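Local coordinates for putative tetR-family transcriptional regulator (PDB 3FIW), which probably binds cis-regulatory DNA as a TetR-family transcription factor, possibly as a repressor, in Streptomyces coelicolor, at residues A[107-118]-A[158-169]; A[43-51]-A[69-77]. One frame throughout, in Å; residues are numbered along the deposited sequence.

Contact 1 (A[107-118]-A[158-169]); sequences FRRTLLARRDGA and GRFTVGCVLEEQ
Arg108 and Glu168 form a salt bridge, with Arg108 NH2 2.9 Å from Glu168 OE1. Glu168 OE1 offers its syn lone pair but lies 27° out of the guanidinium plane, and the bond is bent. A water bound at the guanidinium edge accepts from Arg108 NE and donates to the same OE1. Arginine suits the place because its extended chain, CG anti to the backbone N (chi1 -177°), lays methylenes against Thr161 CG2 and Val165 CG2 before the charge is reached. Leu112 CD1 sits 3.7 Å above the centre of the Arg108 guanidinium. A glutamine in place of Glu168 would probably leave the Arg108 charge without this carboxylate, its pairing with Glu190 of the second subunit being long and weak. Val165 is a knob among Arg108, Leu111, Leu112 and Ala118, its CG1 3.7 Å from Ala118 CB. Ala118, small enough to enter, is the reciprocal knob among Val162, Val165, Leu166 and Gln169. Farther out, Phe107 CD2, at the ring edge, meets Thr161 CB at 3.8 Å. This knobs-into-holes packing joins helix 147-170 to helices 96-112 and 117-123 of the TetR-like C-terminal domain. Segments 107-112 and 158-169 cross at -35°, and Phe193 of the second subunit packs on Arg108 and Thr161.

Contact 2 (A[43-51]-A[69-77]); sequences LDGVSTRRL and KRDLLTAMA
Val46 and Met76, a selenomethionine in this crystal, reach toward each other tip to tip, Val46 CG1 lying 3.9 Å from Met76 SE. With CG1 anti to the backbone N (chi1 178°), that branch of the valine is the one directed at the selenium and its methyl. A beta-branched residue fits this extended link, being compact and well filled close to the backbone, while the long, flexible selenomethionine spans the gap from its helix. Leu72, one helical turn earlier, extends the apolar centre: its CD1 meets Leu51 CD2 at 3.9 Å, again end to end, and its CD2 lies more loosely beside Val46 CG1. Leu43 and Leu73 cross at an angle, Leu43 CD1 3.8 Å from Leu73 CD2. Branched leucine ends suit both places, since each can turn a methyl to a partner on a backbone that stays well apart; the CA atoms of Val46 and Leu73, for instance, are 8.8 Å from each other.

The polar edge is made by Lys69. Its chain bends at the last two torsions and donates a hydrogen bond from Lys69 NZ to Val46 O, 2.8 Å long. The amine approaches this carbonyl tilted 31° from its plane, with a C=O...N angle of 147°. A lysine can lie along the margin and still deliver its charge to a main-chain oxygen. Next along the chain, Ser47 is the N-cap of helix 48-55, its OG accepting from Arg50 N at 3.2 Å. Helix 27-41 adds Val30 against Leu51, and Ala34 and Leu35 against Met76. The arrangement is that of the TetR-type DNA-binding domain, in which the first helix of the predicted helix-turn-helix, and the link leading into it, pack against the helix that follows the motif.

Overall arrangement
The two contacts follow one another along the chain: contact 2 closes within the TetR-type DNA-binding region before contact 1 opens in the TetR-like C-terminal domain. Their centres are 18 Å apart, yet they touch directly, for Asp116 OD2 lies 2.7 Å from Leu43 N, a probable hydrogen bond between the turn of contact 1 and the link of contact 2. Helix 117-123 also lies at this junction: Arg119 forms a salt bridge with Asp44, and Leu120 packs on Leu43, Leu73 and Met76. Arg114 of contact 1 likewise pairs with Asp36 and Asp39 of helix 27-41. Contact 1 also reaches the second subunit, whereas no other protein chain of the assembly touches contact 2.

Contact 1 (A[107-118]-A[158-169])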
loop_
_atom_site.group_PDB
_atom_site.type_symbol
_atom_site.label_atom_id
_atom_site.label_comp_id
_atom_site.label_asym_id
_atom_site.label_seq_id
_atom_site.Cartn_x
_atom_site.Cartn_y
_atom_site.Cartn_z
ATOM N N PHE A 107 -8.649 -8.671 7.226
ATOM C CA PHE A 107 -7.994 -7.377 7.189
ATOM C C PHE A 107 -8.353 -6.613 5.906
ATOM O O PHE A 107 -8.678 -5.414 5.971
ATOM C CB PHE A 107 -6.487 -7.564 7.277
ATOM C CG PHE A 107 -5.719 -6.269 7.417
ATOM C CD1 PHE A 107 -6.035 -5.346 8.417
ATOM C CD2 PHE A 107 -4.658 -5.978 6.543
ATOM C CE1 PHE A 107 -5.266 -4.169 8.537
ATOM C CE2 PHE A 107 -3.922 -4.838 6.650
ATOM C CZ PHE A 107 -4.218 -3.928 7.648
ATOM N N ARG A 108 -8.226 -7.301 4.762
ATOM C CA ARG A 108 -8.676 -6.798 3.483
ATOM C C ARG A 108 -10.129 -6.315 3.518
ATOM O O ARG A 108 -10.439 -5.203 3.145
ATOM C CB ARG A 108 -8.506 -7.866 2.408
ATOM C CG ARG A 108 -8.908 -7.316 1.012
ATOM C CD ARG A 108 -8.317 -8.103 -0.106
ATOM N NE ARG A 108 -8.887 -7.728 -1.406
ATOM C CZ ARG A 108 -10.011 -8.215 -1.938
ATOM N NH1 ARG A 108 -10.729 -9.139 -1.309
ATOM N NH2 ARG A 108 -10.405 -7.780 -3.134
ATOM N N ARG A 109 -11.031 -7.193 3.926
ATOM C CA ARG A 109 -12.446 -6.900 4.010
ATOM C C ARG A 109 -12.656 -5.618 4.862
ATOM O O ARG A 109 -13.421 -4.714 4.493
ATOM C CB ARG A 109 -13.178 -8.116 4.604
ATOM C CG ARG A 109 -14.712 -7.988 4.775
ATOM C CD ARG A 109 -15.296 -9.132 5.662
ATOM N NE ARG A 109 -14.929 -10.425 5.093
ATOM C CZ ARG A 109 -14.185 -11.360 5.697
ATOM N NH1 ARG A 109 -13.762 -11.208 6.958
ATOM N NH2 ARG A 109 -13.926 -12.491 5.052
ATOM N N THR A 110 -11.912 -5.515 5.956
ATOM C CA THR A 110 -12.044 -4.354 6.840
ATOM C C THR A 110 -11.688 -3.071 6.111
ATOM O O THR A 110 -12.453 -2.099 6.206
ATOM C CB THR A 110 -11.282 -4.538 8.143
ATOM O OG1 THR A 110 -11.751 -5.740 8.776
ATOM C CG2 THR A 110 -11.545 -3.407 9.114
ATOM N N LEU A 111 -10.596 -3.087 5.322
ATOM C CA LEU A 111 -10.084 -1.889 4.716
ATOM C C LEU A 111 -11.036 -1.473 3.619
ATOM O O LEU A 111 -11.326 -0.277 3.464
ATOM C CB LEU A 111 -8.649 -2.121 4.184
ATOM C CG LEU A 111 -7.496 -2.336 5.191
ATOM C CD1 LEU A 111 -6.176 -2.595 4.434
ATOM C CD2 LEU A 111 -7.312 -1.124 6.193
ATOM N N LEU A 112 -11.585 -2.469 2.901
ATOM C CA LEU A 112 -12.539 -2.200 1.809
ATOM C C LEU A 112 -13.919 -1.733 2.268
ATOM O O LEU A 112 -14.749 -1.240 1.431
ATOM C CB LEU A 112 -12.696 -3.438 0.920
ATOM C CG LEU A 112 -11.588 -3.809 -0.079
ATOM C CD1 LEU A 112 -11.809 -5.221 -0.610
ATOM C CD2 LEU A 112 -11.532 -2.813 -1.252
ATOM N N ALA A 113 -14.188 -1.886 3.564
ATOM C CA ALA A 113 -15.523 -1.621 4.119
ATOM C C ALA A 113 -15.908 -0.151 4.180
ATOM O O ALA A 113 -17.072 0.179 4.371
ATOM C CB ALA A 113 -15.637 -2.262 5.525
ATOM N N ARG A 114 -14.933 0.734 4.062
ATOM C CA ARG A 114 -15.163 2.182 4.026
ATOM C C ARG A 114 -14.456 2.683 2.802
ATOM O O ARG A 114 -13.347 2.201 2.482
ATOM C CB ARG A 114 -14.527 2.872 5.237
ATOM C CG ARG A 114 -15.207 2.562 6.556
ATOM C CD ARG A 114 -16.670 2.981 6.528
ATOM N NE ARG A 114 -17.307 2.687 7.815
ATOM C CZ ARG A 114 -18.506 3.131 8.205
ATOM N NH1 ARG A 114 -19.250 3.874 7.395
ATOM N NH2 ARG A 114 -18.961 2.803 9.421
ATOM N N ARG A 115 -15.072 3.630 2.101
ATOM C CA ARG A 115 -14.416 4.248 0.954
ATOM C C ARG A 115 -13.035 4.797 1.364
ATOM O O ARG A 115 -12.888 5.256 2.483
ATOM C CB ARG A 115 -15.266 5.379 0.429
ATOM C CG ARG A 115 -14.676 6.088 -0.748
ATOM C CD ARG A 115 -15.696 7.089 -1.181
ATOM N NE ARG A 115 -15.300 7.965 -2.270
ATOM C CZ ARG A 115 -16.142 8.832 -2.833
ATOM N NH1 ARG A 115 -17.391 8.925 -2.397
ATOM N NH2 ARG A 115 -15.739 9.615 -3.819
ATOM N N ASP A 116 -12.047 4.732 0.453
ATOM C CA ASP A 116 -10.667 5.205 0.682
ATOM C C ASP A 116 -10.158 4.624 1.999
ATOM O O ASP A 116 -9.300 5.201 2.661
ATOM C CB ASP A 116 -10.546 6.750 0.661
ATOM C CG ASP A 116 -10.983 7.391 -0.703
ATOM O OD1 ASP A 116 -10.742 6.815 -1.767
ATOM O OD2 ASP A 116 -11.562 8.488 -0.704
ATOM N N GLY A 117 -10.746 3.498 2.378
ATOM C CA GLY A 117 -10.388 2.750 3.591
ATOM C C GLY A 117 -8.898 2.588 3.799
ATOM O O GLY A 117 -8.411 2.835 4.904
ATOM N N ALA A 118 -8.156 2.183 2.755
ATOM C CA ALA A 118 -6.712 1.929 2.945
ATOM C C ALA A 118 -5.842 3.191 3.064
ATOM O O ALA A 118 -4.900 3.196 3.833
ATOM C CB ALA A 118 -6.148 0.909 1.930
ATOM N N GLY A 158 0.051 -8.245 5.828
ATOM C CA GLY A 158 -0.568 -6.933 6.084
ATOM C C GLY A 158 -0.111 -5.911 5.092
ATOM O O GLY A 158 -0.922 -5.216 4.470
ATOM N N ARG A 159 1.198 -5.810 4.914
ATOM C CA ARG A 159 1.745 -4.789 4.016
ATOM C C ARG A 159 1.335 -5.050 2.582
ATOM O O ARG A 159 0.970 -4.134 1.836
ATOM C CB ARG A 159 3.292 -4.731 4.177
ATOM C CG ARG A 159 3.650 -4.117 5.521
ATOM C CD ARG A 159 5.061 -4.260 5.922
ATOM N NE ARG A 159 5.172 -3.605 7.226
ATOM C CZ ARG A 159 6.263 -3.648 7.998
ATOM N NH1 ARG A 159 7.340 -4.288 7.572
ATOM N NH2 ARG A 159 6.280 -3.073 9.208
ATOM N N PHE A 160 1.370 -6.319 2.187
ATOM C CA PHE A 160 0.808 -6.694 0.893
ATOM C C PHE A 160 -0.669 -6.285 0.751
ATOM O O PHE A 160 -1.059 -5.713 -0.263
ATOM C CB PHE A 160 1.055 -8.194 0.625
ATOM C CG PHE A 160 0.189 -8.795 -0.478
ATOM C CD1 PHE A 160 0.475 -8.559 -1.812
ATOM C CD2 PHE A 160 -0.906 -9.610 -0.153
ATOM C CE1 PHE A 160 -0.315 -9.105 -2.811
ATOM C CE2 PHE A 160 -1.706 -10.150 -1.159
ATOM C CZ PHE A 160 -1.397 -9.941 -2.446
ATOM N N THR A 161 -1.491 -6.577 1.756
ATOM C CA THR A 161 -2.934 -6.194 1.704
ATOM C C THR A 161 -3.159 -4.683 1.583
ATOM O O THR A 161 -4.022 -4.199 0.778
ATOM C CB THR A 161 -3.719 -6.725 2.910
ATOM O OG1 THR A 161 -3.428 -8.127 3.147
ATOM C CG2 THR A 161 -5.210 -6.481 2.765
ATOM N N VAL A 162 -2.375 -3.900 2.319
ATOM C CA VAL A 162 -2.475 -2.434 2.177
ATOM C C VAL A 162 -2.228 -2.013 0.730
ATOM O O VAL A 162 -3.021 -1.299 0.106
ATOM C CB VAL A 162 -1.572 -1.709 3.215
ATOM C CG1 VAL A 162 -1.511 -0.159 2.981
ATOM C CG2 VAL A 162 -2.143 -1.947 4.552
ATOM N N GLY A 163 -1.142 -2.500 0.165
ATOM C CA GLY A 163 -0.809 -2.159 -1.190
ATOM C C GLY A 163 -1.869 -2.639 -2.148
ATOM O O GLY A 163 -2.220 -1.913 -3.093
ATOM N N CYS A 164 -2.388 -3.857 -1.940
ATOM C CA CYS A 164 -3.499 -4.347 -2.799
ATOM C C CYS A 164 -4.727 -3.449 -2.765
ATOM O O CYS A 164 -5.275 -3.035 -3.840
ATOM C CB CYS A 164 -3.914 -5.744 -2.362
ATOM S SG CYS A 164 -2.791 -7.049 -2.846
ATOM N N VAL A 165 -5.187 -3.180 -1.530
ATOM C CA VAL A 165 -6.424 -2.411 -1.319
ATOM C C VAL A 165 -6.288 -0.954 -1.790
ATOM O O VAL A 165 -7.212 -0.417 -2.356
ATOM C CB VAL A 165 -7.007 -2.498 0.114
ATOM C CG1 VAL A 165 -8.243 -1.585 0.249
ATOM C CG2 VAL A 165 -7.429 -3.955 0.484
ATOM N N LEU A 166 -5.138 -0.337 -1.541
ATOM C CA LEU A 166 -4.857 0.976 -2.071
ATOM C C LEU A 166 -5.088 1.006 -3.561
ATOM O O LEU A 166 -5.764 1.893 -4.069
ATOM C CB LEU A 166 -3.390 1.314 -1.765
ATOM C CG LEU A 166 -2.784 2.278 -0.744
ATOM C CD1 LEU A 166 -3.755 3.189 0.034
ATOM C CD2 LEU A 166 -1.821 1.607 0.154
ATOM N N GLU A 167 -4.532 0.028 -4.291
ATOM C CA GLU A 167 -4.691 -0.027 -5.736
ATOM C C GLU A 167 -6.174 -0.325 -6.167
ATOM O O GLU A 167 -6.710 0.291 -7.072
ATOM C CB GLU A 167 -3.632 -0.999 -6.330
ATOM C CG GLU A 167 -2.890 -0.390 -7.557
ATOM C CD GLU A 167 -1.847 -1.336 -8.239
ATOM O OE1 GLU A 167 -1.804 -1.313 -9.504
ATOM O OE2 GLU A 167 -1.073 -2.083 -7.563
ATOM N N GLU A 168 -6.852 -1.228 -5.483
ATOM C CA GLU A 168 -8.276 -1.480 -5.750
ATOM C C GLU A 168 -9.152 -0.229 -5.562
ATOM O O GLU A 168 -10.021 0.083 -6.420
ATOM C CB GLU A 168 -8.798 -2.668 -4.947
ATOM C CG GLU A 168 -10.299 -2.925 -5.069
ATOM C CD GLU A 168 -10.739 -4.315 -4.566
ATOM O OE1 GLU A 168 -9.923 -5.070 -3.982
ATOM O OE2 GLU A 168 -11.929 -4.656 -4.712
ATOM N N GLN A 169 -8.899 0.498 -4.474
ATOM C CA GLN A 169 -9.725 1.663 -4.141
ATOM C C GLN A 169 -9.363 2.906 -4.941
ATOM O O GLN A 169 -10.219 3.756 -5.137
ATOM C CB GLN A 169 -9.691 1.952 -2.641
ATOM C CG GLN A 169 -10.444 0.872 -1.852
ATOM C CD GLN A 169 -10.426 1.073 -0.363
ATOM O OE1 GLN A 169 -11.423 0.814 0.302
ATOM N NE2 GLN A 169 -9.281 1.458 0.188
HETATM O O HOH W 1 -7.355 -5.643 -2.876
#

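Contact 2 (A[43-51]-A[69-77])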
loop_
_atom_site.group_PDB
_atom_site.type_symbol
_atom_site.label_atom_id
_atom_site.label_comp_id
_atom_site.label_asym_id
_atom_site.label_seq_id
_atom_site.Cartn_x
_atom_site.Cartn_y
_atom_site.Cartn_z
ATOM N N LEU A 43 -12.175 10.393 1.153
ATOM C CA LEU A 43 -11.243 10.966 2.141
ATOM C C LEU A 43 -10.905 12.436 1.849
ATOM O O LEU A 43 -10.767 13.239 2.768
ATOM C CB LEU A 43 -9.957 10.120 2.232
ATOM C CG LEU A 43 -8.877 10.336 3.302
ATOM C CD1 LEU A 43 -9.422 10.209 4.747
ATOM C CD2 LEU A 43 -7.711 9.383 3.118
ATOM N N ASP A 44 -10.745 12.766 0.570
ATOM C CA ASP A 44 -10.397 14.118 0.144
ATOM C C ASP A 44 -11.488 15.102 0.478
ATOM O O ASP A 44 -11.186 16.283 0.668
ATOM C CB ASP A 44 -10.100 14.154 -1.352
ATOM C CG ASP A 44 -8.695 13.626 -1.698
ATOM O OD1 ASP A 44 -7.877 13.337 -0.782
ATOM O OD2 ASP A 44 -8.405 13.535 -2.902
ATOM N N GLY A 45 -12.739 14.631 0.555
ATOM C CA GLY A 45 -13.866 15.455 1.085
ATOM C C GLY A 45 -14.175 15.508 2.601
ATOM O O GLY A 45 -15.155 16.150 3.028
ATOM N N VAL A 46 -13.378 14.857 3.437
ATOM C CA VAL A 46 -13.661 14.825 4.873
ATOM C C VAL A 46 -13.095 16.120 5.487
ATOM O O VAL A 46 -11.911 16.448 5.291
ATOM C CB VAL A 46 -13.098 13.535 5.557
ATOM C CG1 VAL A 46 -13.347 13.520 7.046
ATOM C CG2 VAL A 46 -13.715 12.309 4.939
ATOM N N SER A 47 -13.961 16.879 6.166
ATOM C CA SER A 47 -13.579 18.070 6.906
ATOM C C SER A 47 -14.493 18.178 8.097
ATOM O O SER A 47 -15.590 17.587 8.130
ATOM C CB SER A 47 -13.696 19.346 6.068
ATOM O OG SER A 47 -15.009 19.501 5.581
ATOM N N THR A 48 -14.012 18.894 9.094
ATOM C CA THR A 48 -14.793 19.229 10.260
ATOM C C THR A 48 -16.061 19.984 9.879
ATOM O O THR A 48 -17.156 19.669 10.379
ATOM C CB THR A 48 -13.938 20.041 11.222
ATOM O OG1 THR A 48 -12.722 19.304 11.427
ATOM C CG2 THR A 48 -14.648 20.235 12.557
ATOM N N ARG A 49 -15.932 20.958 8.989
ATOM C CA ARG A 49 -17.106 21.724 8.633
ATOM C C ARG A 49 -18.182 20.845 7.972
ATOM O O ARG A 49 -19.372 20.980 8.270
ATOM C CB ARG A 49 -16.757 23.053 7.902
ATOM C CG ARG A 49 -16.977 23.135 6.429
ATOM C CD ARG A 49 -18.235 23.933 6.056
ATOM N NE ARG A 49 -18.414 23.967 4.594
ATOM C CZ ARG A 49 -18.762 22.914 3.834
ATOM N NH1 ARG A 49 -19.009 21.723 4.374
ATOM N NH2 ARG A 49 -18.877 23.051 2.514
ATOM N N ARG A 50 -17.764 19.895 7.152
ATOM C CA ARG A 50 -18.708 19.053 6.448
ATOM C C ARG A 50 -19.365 18.045 7.405
ATOM O O ARG A 50 -20.574 17.791 7.320
ATOM C CB ARG A 50 -17.973 18.340 5.312
ATOM C CG ARG A 50 -18.724 18.287 4.020
ATOM C CD ARG A 50 -17.726 18.177 2.906
ATOM N NE ARG A 50 -18.373 18.303 1.606
ATOM C CZ ARG A 50 -17.721 18.372 0.452
ATOM N NH1 ARG A 50 -16.389 18.319 0.431
ATOM N NH2 ARG A 50 -18.407 18.487 -0.677
ATOM N N LEU A 51 -18.576 17.494 8.330
ATOM C CA LEU A 51 -19.087 16.630 9.366
ATOM C C LEU A 51 -20.087 17.368 10.263
ATOM O O LEU A 51 -21.162 16.830 10.574
ATOM C CB LEU A 51 -17.921 16.030 10.182
ATOM C CG LEU A 51 -18.160 15.222 11.467
ATOM C CD1 LEU A 51 -19.007 13.976 11.246
ATOM C CD2 LEU A 51 -16.822 14.852 12.042
ATOM N N LYS A 69 -8.036 18.311 12.470
ATOM C CA LYS A 69 -8.375 17.333 11.438
ATOM C C LYS A 69 -7.510 16.087 11.568
ATOM O O LYS A 69 -8.007 14.977 11.424
ATOM C CB LYS A 69 -8.154 17.912 10.041
ATOM C CG LYS A 69 -8.827 17.108 8.898
ATOM C CD LYS A 69 -8.043 17.357 7.602
ATOM C CE LYS A 69 -8.904 17.334 6.329
ATOM N NZ LYS A 69 -9.257 15.968 5.851
ATOM N N ARG A 70 -6.218 16.267 11.837
ATOM C CA ARG A 70 -5.355 15.138 12.184
ATOM C C ARG A 70 -5.994 14.224 13.232
ATOM O O ARG A 70 -5.988 13.019 13.052
ATOM C CB ARG A 70 -3.959 15.620 12.648
ATOM C CG ARG A 70 -2.885 14.501 12.851
ATOM C CD ARG A 70 -1.552 15.025 13.522
ATOM N NE ARG A 70 -1.700 15.155 14.988
ATOM C CZ ARG A 70 -1.909 16.305 15.660
ATOM N NH1 ARG A 70 -1.968 17.486 15.019
ATOM N NH2 ARG A 70 -2.055 16.272 16.995
ATOM N N ASP A 71 -6.510 14.776 14.333
ATOM C CA ASP A 71 -7.069 13.949 15.431
ATOM C C ASP A 71 -8.391 13.225 15.059
ATOM O O ASP A 71 -8.680 12.141 15.564
ATOM C CB ASP A 71 -7.336 14.777 16.685
ATOM C CG ASP A 71 -6.091 15.356 17.277
ATOM O OD1 ASP A 71 -5.001 15.054 16.800
ATOM O OD2 ASP A 71 -6.206 16.156 18.216
ATOM N N LEU A 72 -9.187 13.893 14.213
ATOM C CA LEU A 72 -10.384 13.331 13.629
ATOM C C LEU A 72 -10.041 12.088 12.796
ATOM O O LEU A 72 -10.573 11.017 13.040
ATOM C CB LEU A 72 -11.088 14.395 12.760
ATOM C CG LEU A 72 -12.278 13.820 11.997
ATOM C CD1 LEU A 72 -13.378 13.287 12.979
ATOM C CD2 LEU A 72 -12.828 14.846 11.018
ATOM N N LEU A 73 -9.149 12.236 11.813
ATOM C CA LEU A 73 -8.632 11.089 11.033
ATOM C C LEU A 73 -8.110 9.886 11.842
ATOM O O LEU A 73 -8.445 8.758 11.523
ATOM C CB LEU A 73 -7.559 11.565 10.035
ATOM C CG LEU A 73 -8.121 12.508 8.950
ATOM C CD1 LEU A 73 -7.035 12.859 7.981
ATOM C CD2 LEU A 73 -9.329 11.941 8.179
ATOM N N THR A 74 -7.256 10.137 12.840
ATOM C CA THR A 74 -6.684 9.116 13.722
ATOM C C THR A 74 -7.804 8.334 14.345
ATOM O O THR A 74 -7.767 7.127 14.331
ATOM C CB THR A 74 -5.787 9.770 14.820
ATOM O OG1 THR A 74 -4.701 10.426 14.180
ATOM C CG2 THR A 74 -5.185 8.770 15.842
ATOM N N ALA A 75 -8.786 9.039 14.909
ATOM C CA ALA A 75 -9.994 8.459 15.455
ATOM C C ALA A 75 -10.810 7.664 14.457
ATOM O O ALA A 75 -11.323 6.615 14.820
ATOM C CB ALA A 75 -10.880 9.528 16.107
HETATM N N MSE A 76 -10.981 8.189 13.237
HETATM C CA MSE A 76 -11.692 7.462 12.199
HETATM C C MSE A 76 -10.947 6.170 11.842
HETATM O O MSE A 76 -11.572 5.126 11.691
HETATM C CB MSE A 76 -11.868 8.344 10.964
HETATM C CG MSE A 76 -12.893 9.480 11.120
HETATM SE SE MSE A 76 -12.695 10.793 9.755
HETATM C CE MSE A 76 -13.039 9.666 8.181
ATOM N N ALA A 77 -9.609 6.237 11.749
ATOM C CA ALA A 77 -8.788 5.090 11.336
ATOM C C ALA A 77 -8.865 3.948 12.376
ATOM O O ALA A 77 -8.933 2.767 12.003
ATOM C CB ALA A 77 -7.335 5.518 11.100
#